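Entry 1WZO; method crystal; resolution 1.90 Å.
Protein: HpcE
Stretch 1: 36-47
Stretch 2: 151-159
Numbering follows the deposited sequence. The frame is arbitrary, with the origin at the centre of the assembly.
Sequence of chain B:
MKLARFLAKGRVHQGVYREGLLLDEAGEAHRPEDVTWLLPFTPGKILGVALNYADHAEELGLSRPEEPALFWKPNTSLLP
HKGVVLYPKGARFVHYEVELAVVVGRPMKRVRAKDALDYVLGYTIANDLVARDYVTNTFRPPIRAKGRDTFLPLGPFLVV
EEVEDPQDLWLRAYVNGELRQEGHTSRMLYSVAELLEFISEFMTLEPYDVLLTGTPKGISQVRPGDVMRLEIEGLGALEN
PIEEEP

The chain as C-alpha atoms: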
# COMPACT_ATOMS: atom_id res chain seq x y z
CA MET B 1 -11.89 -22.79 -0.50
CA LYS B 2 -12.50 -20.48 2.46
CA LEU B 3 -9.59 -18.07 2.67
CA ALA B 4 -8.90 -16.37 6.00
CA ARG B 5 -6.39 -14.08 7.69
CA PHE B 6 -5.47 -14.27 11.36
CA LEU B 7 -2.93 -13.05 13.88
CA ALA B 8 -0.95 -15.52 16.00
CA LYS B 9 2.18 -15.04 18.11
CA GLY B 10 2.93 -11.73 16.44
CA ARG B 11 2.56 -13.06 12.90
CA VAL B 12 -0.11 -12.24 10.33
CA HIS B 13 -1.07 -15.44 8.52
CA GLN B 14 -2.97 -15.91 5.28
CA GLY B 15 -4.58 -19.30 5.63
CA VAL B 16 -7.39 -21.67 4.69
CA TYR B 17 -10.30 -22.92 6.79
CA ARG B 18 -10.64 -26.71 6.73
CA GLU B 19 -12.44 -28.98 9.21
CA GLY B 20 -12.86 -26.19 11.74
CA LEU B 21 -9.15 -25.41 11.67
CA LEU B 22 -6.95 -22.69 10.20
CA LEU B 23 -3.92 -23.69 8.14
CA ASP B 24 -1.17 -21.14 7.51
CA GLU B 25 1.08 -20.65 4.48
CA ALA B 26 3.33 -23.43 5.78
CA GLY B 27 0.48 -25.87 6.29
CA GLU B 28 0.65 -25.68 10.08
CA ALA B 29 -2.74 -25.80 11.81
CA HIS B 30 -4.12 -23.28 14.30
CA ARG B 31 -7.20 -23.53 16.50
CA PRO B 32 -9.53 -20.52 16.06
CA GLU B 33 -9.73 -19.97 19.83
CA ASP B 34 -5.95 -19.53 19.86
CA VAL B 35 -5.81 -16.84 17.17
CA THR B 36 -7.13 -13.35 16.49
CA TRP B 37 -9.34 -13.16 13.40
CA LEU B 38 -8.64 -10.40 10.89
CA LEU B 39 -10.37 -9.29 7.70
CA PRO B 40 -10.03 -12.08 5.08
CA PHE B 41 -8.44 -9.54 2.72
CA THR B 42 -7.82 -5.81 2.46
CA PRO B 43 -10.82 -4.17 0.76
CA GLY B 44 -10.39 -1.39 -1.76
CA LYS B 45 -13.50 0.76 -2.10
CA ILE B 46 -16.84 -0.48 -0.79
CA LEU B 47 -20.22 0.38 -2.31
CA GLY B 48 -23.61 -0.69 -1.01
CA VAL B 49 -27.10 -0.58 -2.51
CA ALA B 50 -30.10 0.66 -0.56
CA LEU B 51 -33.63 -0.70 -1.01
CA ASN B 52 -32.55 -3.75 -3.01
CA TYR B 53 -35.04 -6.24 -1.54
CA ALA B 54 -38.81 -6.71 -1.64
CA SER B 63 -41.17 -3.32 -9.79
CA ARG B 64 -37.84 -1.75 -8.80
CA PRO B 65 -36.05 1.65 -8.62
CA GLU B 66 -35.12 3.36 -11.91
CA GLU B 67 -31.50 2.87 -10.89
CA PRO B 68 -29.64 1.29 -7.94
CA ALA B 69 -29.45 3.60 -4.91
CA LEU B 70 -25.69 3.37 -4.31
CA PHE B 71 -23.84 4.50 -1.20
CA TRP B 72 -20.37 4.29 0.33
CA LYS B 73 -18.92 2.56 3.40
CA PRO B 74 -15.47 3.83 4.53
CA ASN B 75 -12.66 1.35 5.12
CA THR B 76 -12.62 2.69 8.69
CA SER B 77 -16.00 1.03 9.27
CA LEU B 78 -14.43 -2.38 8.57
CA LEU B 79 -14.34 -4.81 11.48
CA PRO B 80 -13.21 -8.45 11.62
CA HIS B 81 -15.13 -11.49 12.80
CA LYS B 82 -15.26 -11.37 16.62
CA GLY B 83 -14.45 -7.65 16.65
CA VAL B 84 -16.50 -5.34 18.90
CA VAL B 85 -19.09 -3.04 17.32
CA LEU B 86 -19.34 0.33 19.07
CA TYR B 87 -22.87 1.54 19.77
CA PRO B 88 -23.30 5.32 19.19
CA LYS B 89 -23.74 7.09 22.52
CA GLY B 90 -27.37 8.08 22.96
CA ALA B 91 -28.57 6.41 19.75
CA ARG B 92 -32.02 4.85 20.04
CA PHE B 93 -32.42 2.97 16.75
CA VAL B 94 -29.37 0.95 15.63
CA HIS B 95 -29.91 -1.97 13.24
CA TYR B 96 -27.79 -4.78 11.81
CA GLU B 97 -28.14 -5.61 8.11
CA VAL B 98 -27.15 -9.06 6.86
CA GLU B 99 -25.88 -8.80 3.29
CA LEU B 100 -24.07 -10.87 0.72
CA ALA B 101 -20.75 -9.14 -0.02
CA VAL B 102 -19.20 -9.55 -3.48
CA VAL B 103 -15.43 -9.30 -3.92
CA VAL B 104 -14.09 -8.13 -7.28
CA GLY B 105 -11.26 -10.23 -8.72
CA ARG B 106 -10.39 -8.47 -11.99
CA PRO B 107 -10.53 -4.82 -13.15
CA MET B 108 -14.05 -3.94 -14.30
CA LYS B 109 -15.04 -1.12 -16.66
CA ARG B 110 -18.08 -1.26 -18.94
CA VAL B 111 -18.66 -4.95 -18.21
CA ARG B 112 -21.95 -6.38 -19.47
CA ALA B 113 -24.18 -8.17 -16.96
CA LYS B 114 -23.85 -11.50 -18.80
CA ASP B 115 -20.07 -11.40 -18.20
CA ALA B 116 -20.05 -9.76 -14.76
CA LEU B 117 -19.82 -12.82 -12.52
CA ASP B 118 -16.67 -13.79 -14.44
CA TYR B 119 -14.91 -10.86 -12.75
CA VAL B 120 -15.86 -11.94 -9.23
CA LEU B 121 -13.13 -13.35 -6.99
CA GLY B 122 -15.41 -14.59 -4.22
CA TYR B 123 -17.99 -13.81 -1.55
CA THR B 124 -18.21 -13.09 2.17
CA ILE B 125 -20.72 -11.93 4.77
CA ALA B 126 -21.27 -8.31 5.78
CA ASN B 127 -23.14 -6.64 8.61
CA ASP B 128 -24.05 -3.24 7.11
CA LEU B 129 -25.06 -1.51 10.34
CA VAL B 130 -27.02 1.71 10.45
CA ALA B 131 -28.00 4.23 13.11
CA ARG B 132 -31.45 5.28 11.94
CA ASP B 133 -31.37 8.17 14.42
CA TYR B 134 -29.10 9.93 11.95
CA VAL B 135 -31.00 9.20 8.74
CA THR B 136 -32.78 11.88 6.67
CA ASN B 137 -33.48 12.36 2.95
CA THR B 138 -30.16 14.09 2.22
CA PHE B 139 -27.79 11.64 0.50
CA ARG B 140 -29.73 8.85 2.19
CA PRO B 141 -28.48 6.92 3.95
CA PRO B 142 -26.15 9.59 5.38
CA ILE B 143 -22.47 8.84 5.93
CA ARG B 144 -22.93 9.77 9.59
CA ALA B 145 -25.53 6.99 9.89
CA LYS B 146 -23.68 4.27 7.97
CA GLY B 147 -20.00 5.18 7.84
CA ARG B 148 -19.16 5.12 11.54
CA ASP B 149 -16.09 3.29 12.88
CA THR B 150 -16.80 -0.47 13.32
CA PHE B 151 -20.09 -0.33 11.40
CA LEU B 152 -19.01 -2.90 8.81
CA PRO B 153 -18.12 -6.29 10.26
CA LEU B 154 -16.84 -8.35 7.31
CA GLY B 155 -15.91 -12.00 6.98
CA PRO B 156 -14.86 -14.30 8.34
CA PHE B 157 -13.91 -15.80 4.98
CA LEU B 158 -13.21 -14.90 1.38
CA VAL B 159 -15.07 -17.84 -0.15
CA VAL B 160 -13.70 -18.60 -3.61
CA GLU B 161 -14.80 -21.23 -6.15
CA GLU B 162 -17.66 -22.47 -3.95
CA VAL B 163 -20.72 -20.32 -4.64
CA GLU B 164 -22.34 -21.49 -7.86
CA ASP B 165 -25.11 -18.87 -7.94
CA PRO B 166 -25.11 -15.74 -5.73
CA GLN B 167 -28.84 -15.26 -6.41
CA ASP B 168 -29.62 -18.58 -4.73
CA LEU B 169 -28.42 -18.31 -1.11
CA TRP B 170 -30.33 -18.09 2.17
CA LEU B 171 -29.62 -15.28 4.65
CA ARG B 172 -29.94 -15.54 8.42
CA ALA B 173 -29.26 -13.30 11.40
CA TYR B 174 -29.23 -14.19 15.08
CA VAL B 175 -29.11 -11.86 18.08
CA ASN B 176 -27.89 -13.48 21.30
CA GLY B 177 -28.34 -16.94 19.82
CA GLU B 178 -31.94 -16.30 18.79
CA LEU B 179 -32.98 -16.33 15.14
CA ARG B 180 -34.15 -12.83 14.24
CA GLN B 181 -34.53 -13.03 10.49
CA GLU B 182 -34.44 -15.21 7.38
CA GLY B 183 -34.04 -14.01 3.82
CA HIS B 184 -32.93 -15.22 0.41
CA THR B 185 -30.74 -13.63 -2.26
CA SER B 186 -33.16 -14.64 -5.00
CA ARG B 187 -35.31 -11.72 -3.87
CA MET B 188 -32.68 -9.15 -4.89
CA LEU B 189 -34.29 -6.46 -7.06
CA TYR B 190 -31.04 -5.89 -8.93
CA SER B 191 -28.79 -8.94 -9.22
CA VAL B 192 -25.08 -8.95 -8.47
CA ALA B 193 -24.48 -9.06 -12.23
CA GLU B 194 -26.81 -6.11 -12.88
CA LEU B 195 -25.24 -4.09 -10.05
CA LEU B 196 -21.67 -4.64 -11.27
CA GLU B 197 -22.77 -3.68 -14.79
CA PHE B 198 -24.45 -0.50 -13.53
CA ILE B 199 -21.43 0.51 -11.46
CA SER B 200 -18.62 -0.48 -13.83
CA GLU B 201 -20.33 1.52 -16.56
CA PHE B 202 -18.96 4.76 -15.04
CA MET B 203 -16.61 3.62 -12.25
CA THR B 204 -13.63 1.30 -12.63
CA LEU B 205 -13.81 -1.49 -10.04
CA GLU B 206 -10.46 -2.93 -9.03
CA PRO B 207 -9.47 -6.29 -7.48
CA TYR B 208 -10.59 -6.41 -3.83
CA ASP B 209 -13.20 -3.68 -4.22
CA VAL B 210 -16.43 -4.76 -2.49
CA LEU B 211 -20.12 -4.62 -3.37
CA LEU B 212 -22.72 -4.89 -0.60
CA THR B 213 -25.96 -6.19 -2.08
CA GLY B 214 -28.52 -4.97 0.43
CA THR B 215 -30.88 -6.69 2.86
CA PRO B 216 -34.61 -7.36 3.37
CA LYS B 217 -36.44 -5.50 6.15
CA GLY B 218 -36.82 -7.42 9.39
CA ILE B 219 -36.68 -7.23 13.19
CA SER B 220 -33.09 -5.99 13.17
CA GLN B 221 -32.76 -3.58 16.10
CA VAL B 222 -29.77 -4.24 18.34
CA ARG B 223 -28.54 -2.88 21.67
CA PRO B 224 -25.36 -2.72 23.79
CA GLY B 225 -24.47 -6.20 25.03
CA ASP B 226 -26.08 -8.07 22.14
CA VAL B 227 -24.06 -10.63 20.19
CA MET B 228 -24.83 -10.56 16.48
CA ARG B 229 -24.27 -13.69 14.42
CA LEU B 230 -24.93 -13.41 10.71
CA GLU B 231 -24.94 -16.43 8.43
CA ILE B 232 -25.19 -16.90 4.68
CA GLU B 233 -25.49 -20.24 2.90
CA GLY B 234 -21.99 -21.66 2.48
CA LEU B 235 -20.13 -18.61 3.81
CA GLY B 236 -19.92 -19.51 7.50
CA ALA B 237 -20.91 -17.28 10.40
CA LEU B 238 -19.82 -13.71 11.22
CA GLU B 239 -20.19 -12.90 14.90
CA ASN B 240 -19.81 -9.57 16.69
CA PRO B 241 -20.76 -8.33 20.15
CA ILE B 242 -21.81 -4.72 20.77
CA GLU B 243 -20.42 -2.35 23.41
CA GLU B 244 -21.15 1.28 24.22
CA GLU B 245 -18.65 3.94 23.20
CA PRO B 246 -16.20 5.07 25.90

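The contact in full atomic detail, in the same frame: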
# COMPACT_ATOMS: atom_id res chain seq x y z
N THR B 36 -6.31 -14.55 16.58
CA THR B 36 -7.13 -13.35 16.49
C THR B 36 -7.54 -13.21 15.03
O THR B 36 -6.69 -13.04 14.16
CB THR B 36 -6.36 -12.10 16.93
OG1 THR B 36 -5.95 -12.26 18.29
CG2 THR B 36 -7.24 -10.87 16.81
N TRP B 37 -8.84 -13.29 14.76
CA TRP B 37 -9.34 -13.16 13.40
C TRP B 37 -9.12 -11.76 12.86
O TRP B 37 -9.21 -10.78 13.60
CB TRP B 37 -10.83 -13.47 13.32
CG TRP B 37 -11.19 -14.89 13.60
CD1 TRP B 37 -11.42 -15.47 14.82
CD2 TRP B 37 -11.37 -15.93 12.62
NE1 TRP B 37 -11.74 -16.80 14.66
CE2 TRP B 37 -11.72 -17.11 13.32
CE3 TRP B 37 -11.28 -15.97 11.23
CZ2 TRP B 37 -11.98 -18.32 12.67
CZ3 TRP B 37 -11.54 -17.18 10.58
CH2 TRP B 37 -11.88 -18.34 11.30
N LEU B 38 -8.84 -11.68 11.56
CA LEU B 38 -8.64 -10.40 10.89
C LEU B 38 -9.57 -10.41 9.69
O LEU B 38 -10.30 -11.39 9.48
CB LEU B 38 -7.19 -10.27 10.41
CG LEU B 38 -6.07 -10.38 11.46
CD1 LEU B 38 -4.72 -10.36 10.76
CD2 LEU B 38 -6.17 -9.22 12.44
N LEU B 39 -9.55 -9.34 8.91
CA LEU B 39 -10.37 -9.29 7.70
C LEU B 39 -9.74 -10.33 6.76
O LEU B 39 -8.51 -10.47 6.72
CB LEU B 39 -10.31 -7.90 7.07
CG LEU B 39 -10.90 -6.75 7.90
CD1 LEU B 39 -10.56 -5.41 7.23
CD2 LEU B 39 -12.40 -6.93 8.02
N PRO B 40 -10.56 -11.07 6.01
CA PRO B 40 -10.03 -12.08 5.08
C PRO B 40 -9.17 -11.52 3.95
O PRO B 40 -8.45 -12.26 3.29
CB PRO B 40 -11.29 -12.78 4.58
CG PRO B 40 -12.36 -11.74 4.71
CD PRO B 40 -12.03 -11.12 6.05
N PHE B 41 -9.23 -10.21 3.75
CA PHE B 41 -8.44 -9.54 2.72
C PHE B 41 -8.54 -8.05 2.99
O PHE B 41 -9.28 -7.63 3.88
CB PHE B 41 -9.00 -9.88 1.32
CG PHE B 41 -10.40 -9.38 1.07
CD1 PHE B 41 -10.61 -8.12 0.51
CD2 PHE B 41 -11.50 -10.14 1.45
CE1 PHE B 41 -11.91 -7.63 0.33
CE2 PHE B 41 -12.80 -9.66 1.27
CZ PHE B 41 -13.00 -8.40 0.71
N THR B 42 -7.77 -7.25 2.27
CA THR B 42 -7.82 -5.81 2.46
C THR B 42 -8.69 -5.20 1.37
O THR B 42 -8.29 -5.13 0.21
CB THR B 42 -6.40 -5.19 2.42
OG1 THR B 42 -5.61 -5.77 3.45
CG2 THR B 42 -6.47 -3.68 2.64
N PRO B 43 -9.90 -4.76 1.73
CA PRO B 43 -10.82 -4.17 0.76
C PRO B 43 -10.34 -2.86 0.16
O PRO B 43 -9.62 -2.09 0.81
CB PRO B 43 -12.10 -3.96 1.58
CG PRO B 43 -12.00 -4.95 2.68
CD PRO B 43 -10.54 -4.89 3.05
N GLY B 44 -10.71 -2.63 -1.10
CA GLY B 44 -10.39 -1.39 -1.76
C GLY B 44 -11.61 -0.56 -1.40
O GLY B 44 -11.93 -0.44 -0.22
N LYS B 45 -12.31 -0.02 -2.39
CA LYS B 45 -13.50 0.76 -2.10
C LYS B 45 -14.71 -0.15 -1.95
O LYS B 45 -14.80 -1.20 -2.59
CB LYS B 45 -13.76 1.80 -3.20
CG LYS B 45 -13.73 1.27 -4.62
CD LYS B 45 -14.02 2.40 -5.61
CE LYS B 45 -13.91 1.94 -7.07
NZ LYS B 45 -12.53 1.50 -7.43
N ILE B 46 -15.64 0.27 -1.10
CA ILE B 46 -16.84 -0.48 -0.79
C ILE B 46 -18.10 0.31 -1.11
O ILE B 46 -18.30 1.41 -0.58
CB ILE B 46 -16.88 -0.83 0.72
CG1 ILE B 46 -15.56 -1.50 1.13
CG2 ILE B 46 -18.07 -1.73 1.02
CD1 ILE B 46 -15.34 -1.53 2.65
N LEU B 47 -18.95 -0.26 -1.96
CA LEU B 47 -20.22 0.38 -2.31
C LEU B 47 -21.37 -0.53 -1.89
O LEU B 47 -21.28 -1.75 -2.01
CB LEU B 47 -20.33 0.62 -3.81
CG LEU B 47 -19.38 1.63 -4.46
CD1 LEU B 47 -18.08 0.93 -4.79
CD2 LEU B 47 -20.01 2.18 -5.73
N PHE B 151 -18.77 -0.01 11.93
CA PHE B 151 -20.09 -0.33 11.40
C PHE B 151 -20.12 -1.27 10.19
O PHE B 151 -21.15 -1.38 9.52
CB PHE B 151 -20.89 0.94 11.09
CG PHE B 151 -21.79 1.37 12.22
CD1 PHE B 151 -23.00 2.01 11.96
CD2 PHE B 151 -21.44 1.10 13.55
CE1 PHE B 151 -23.86 2.38 13.01
CE2 PHE B 151 -22.29 1.47 14.60
CZ PHE B 151 -23.50 2.10 14.33
N LEU B 152 -19.01 -1.94 9.91
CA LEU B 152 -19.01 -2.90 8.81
C LEU B 152 -18.26 -4.19 9.10
O LEU B 152 -17.17 -4.43 8.57
CB LEU B 152 -18.48 -2.28 7.50
CG LEU B 152 -18.60 -3.22 6.29
CD1 LEU B 152 -20.05 -3.72 6.17
CD2 LEU B 152 -18.18 -2.50 4.99
N PRO B 153 -18.81 -5.03 9.99
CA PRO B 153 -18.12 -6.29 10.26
C PRO B 153 -18.05 -6.98 8.89
O PRO B 153 -18.98 -6.85 8.09
CB PRO B 153 -19.07 -6.99 11.22
CG PRO B 153 -19.59 -5.83 12.05
CD PRO B 153 -19.84 -4.75 11.01
N LEU B 154 -16.97 -7.69 8.61
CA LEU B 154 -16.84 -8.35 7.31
C LEU B 154 -16.04 -9.63 7.44
O LEU B 154 -14.93 -9.63 7.98
CB LEU B 154 -16.16 -7.41 6.30
CG LEU B 154 -16.10 -7.87 4.84
CD1 LEU B 154 -17.46 -7.68 4.21
CD2 LEU B 154 -15.06 -7.06 4.07
N GLY B 155 -16.60 -10.73 6.93
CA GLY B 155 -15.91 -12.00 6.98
C GLY B 155 -16.84 -13.13 7.41
O GLY B 155 -18.05 -13.05 7.19
N PRO B 156 -16.29 -14.18 8.04
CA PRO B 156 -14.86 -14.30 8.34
C PRO B 156 -14.01 -14.80 7.18
O PRO B 156 -12.78 -14.76 7.25
CB PRO B 156 -14.85 -15.26 9.54
CG PRO B 156 -16.03 -16.15 9.27
CD PRO B 156 -17.08 -15.16 8.81
N PHE B 157 -14.66 -15.25 6.11
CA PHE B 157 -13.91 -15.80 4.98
C PHE B 157 -14.12 -15.14 3.63
O PHE B 157 -15.12 -14.47 3.38
CB PHE B 157 -14.25 -17.28 4.79
CG PHE B 157 -14.27 -18.07 6.06
CD1 PHE B 157 -15.47 -18.54 6.58
CD2 PHE B 157 -13.09 -18.37 6.73
CE1 PHE B 157 -15.50 -19.29 7.75
CE2 PHE B 157 -13.11 -19.12 7.90
CZ PHE B 157 -14.31 -19.58 8.41
N LEU B 158 -13.14 -15.35 2.76
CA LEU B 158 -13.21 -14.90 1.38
C LEU B 158 -13.43 -16.25 0.71
O LEU B 158 -12.48 -17.00 0.46
CB LEU B 158 -11.89 -14.29 0.91
CG LEU B 158 -11.83 -14.05 -0.61
CD1 LEU B 158 -13.04 -13.27 -1.07
CD2 LEU B 158 -10.53 -13.31 -0.96
N VAL B 159 -14.69 -16.57 0.46
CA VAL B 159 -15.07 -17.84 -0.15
C VAL B 159 -14.95 -17.80 -1.67
O VAL B 159 -15.72 -17.14 -2.36
CB VAL B 159 -16.50 -18.22 0.25
CG1 VAL B 159 -16.83 -19.64 -0.24
CG2 VAL B 159 -16.64 -18.12 1.76
O HOH W 1 -13.36 -11.15 9.51
O HOH W 2 -10.12 -13.85 7.94

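The two stretches lie more than a hundred residues apart in the chain and meet without a single direct hydrogen bond between them, so this is not a pairing of strands. The CA atoms of Pro40 and Phe157 come within 5.4 Å, whereas the nearest pair at the other end, the CA atoms of Ile46 and Leu152, is 10.1 Å apart, a gap that side chains must fill. Stretch 2 turns a corner at Pro156, which follows a cis peptide bond, and the strands before and after it belong to different sheets or faces.

Polar links between the backbones run through water. Water 1 donates to Leu38 O at 3.1 Å and to Leu154 O at 2.7 Å, bridging two carbonyls that, both being acceptors, could not bond to each other. The second water lies 2.9 Å from Leu38 O and 2.9 Å from Pro156 O; it has more acceptors in reach than protons, so these two bonds need not both be made at once.

Gly155 adopts phi/psi of 135/-152°, where a CB would jam against the carbonyl O of Leu154; this alone calls for glycine. An ideal CB would also point toward stretch 1 and sit 3.4 Å from Pro40 CD, a tight approach. As built, Pro40 CD lies 4.1 Å from Gly155 CA.

Pro40 packs largely against backbone. Its CB is 3.6 Å from Pro156 O and 3.7 Å from Leu158 N, and it also reaches Leu158 CB at 4.0 Å. The short CA separation from Phe157 is consistent with this compact ring lying directly on the opposing chain.

Leu154 has the largest area covered by the other stretch, 89 Å². Its CD2 meets Pro43 CG at 4.0 Å and Phe41 CZ at 4.2 Å, while its CB lies 4.2 Å from Leu39 CD2. Phe41, with chi1 at 64° (p), also touches Leu158, CD2 to CD2 at 4.1 Å; its ring thus spans two residues from the two sides of the corner.

Trp37 covers the corner itself. Its CZ3 is 4.0 Å from Pro156 CB and 3.7 Å from Phe157 CE2, the latter atom lying at the indole edge, near its plane. The six-membered ring of Trp37 and the Phe157 ring have centroids 5.7 Å apart and planes at 75°, an oblique aromatic pair. The CA-to-CB bond of Phe157 points away from stretch 1, yet the ring end comes nearer.

Across the wide gap, Ile46 CD1 meets Leu152 CD2 at 3.8 Å; both CA-to-CB bonds point toward the other stretch.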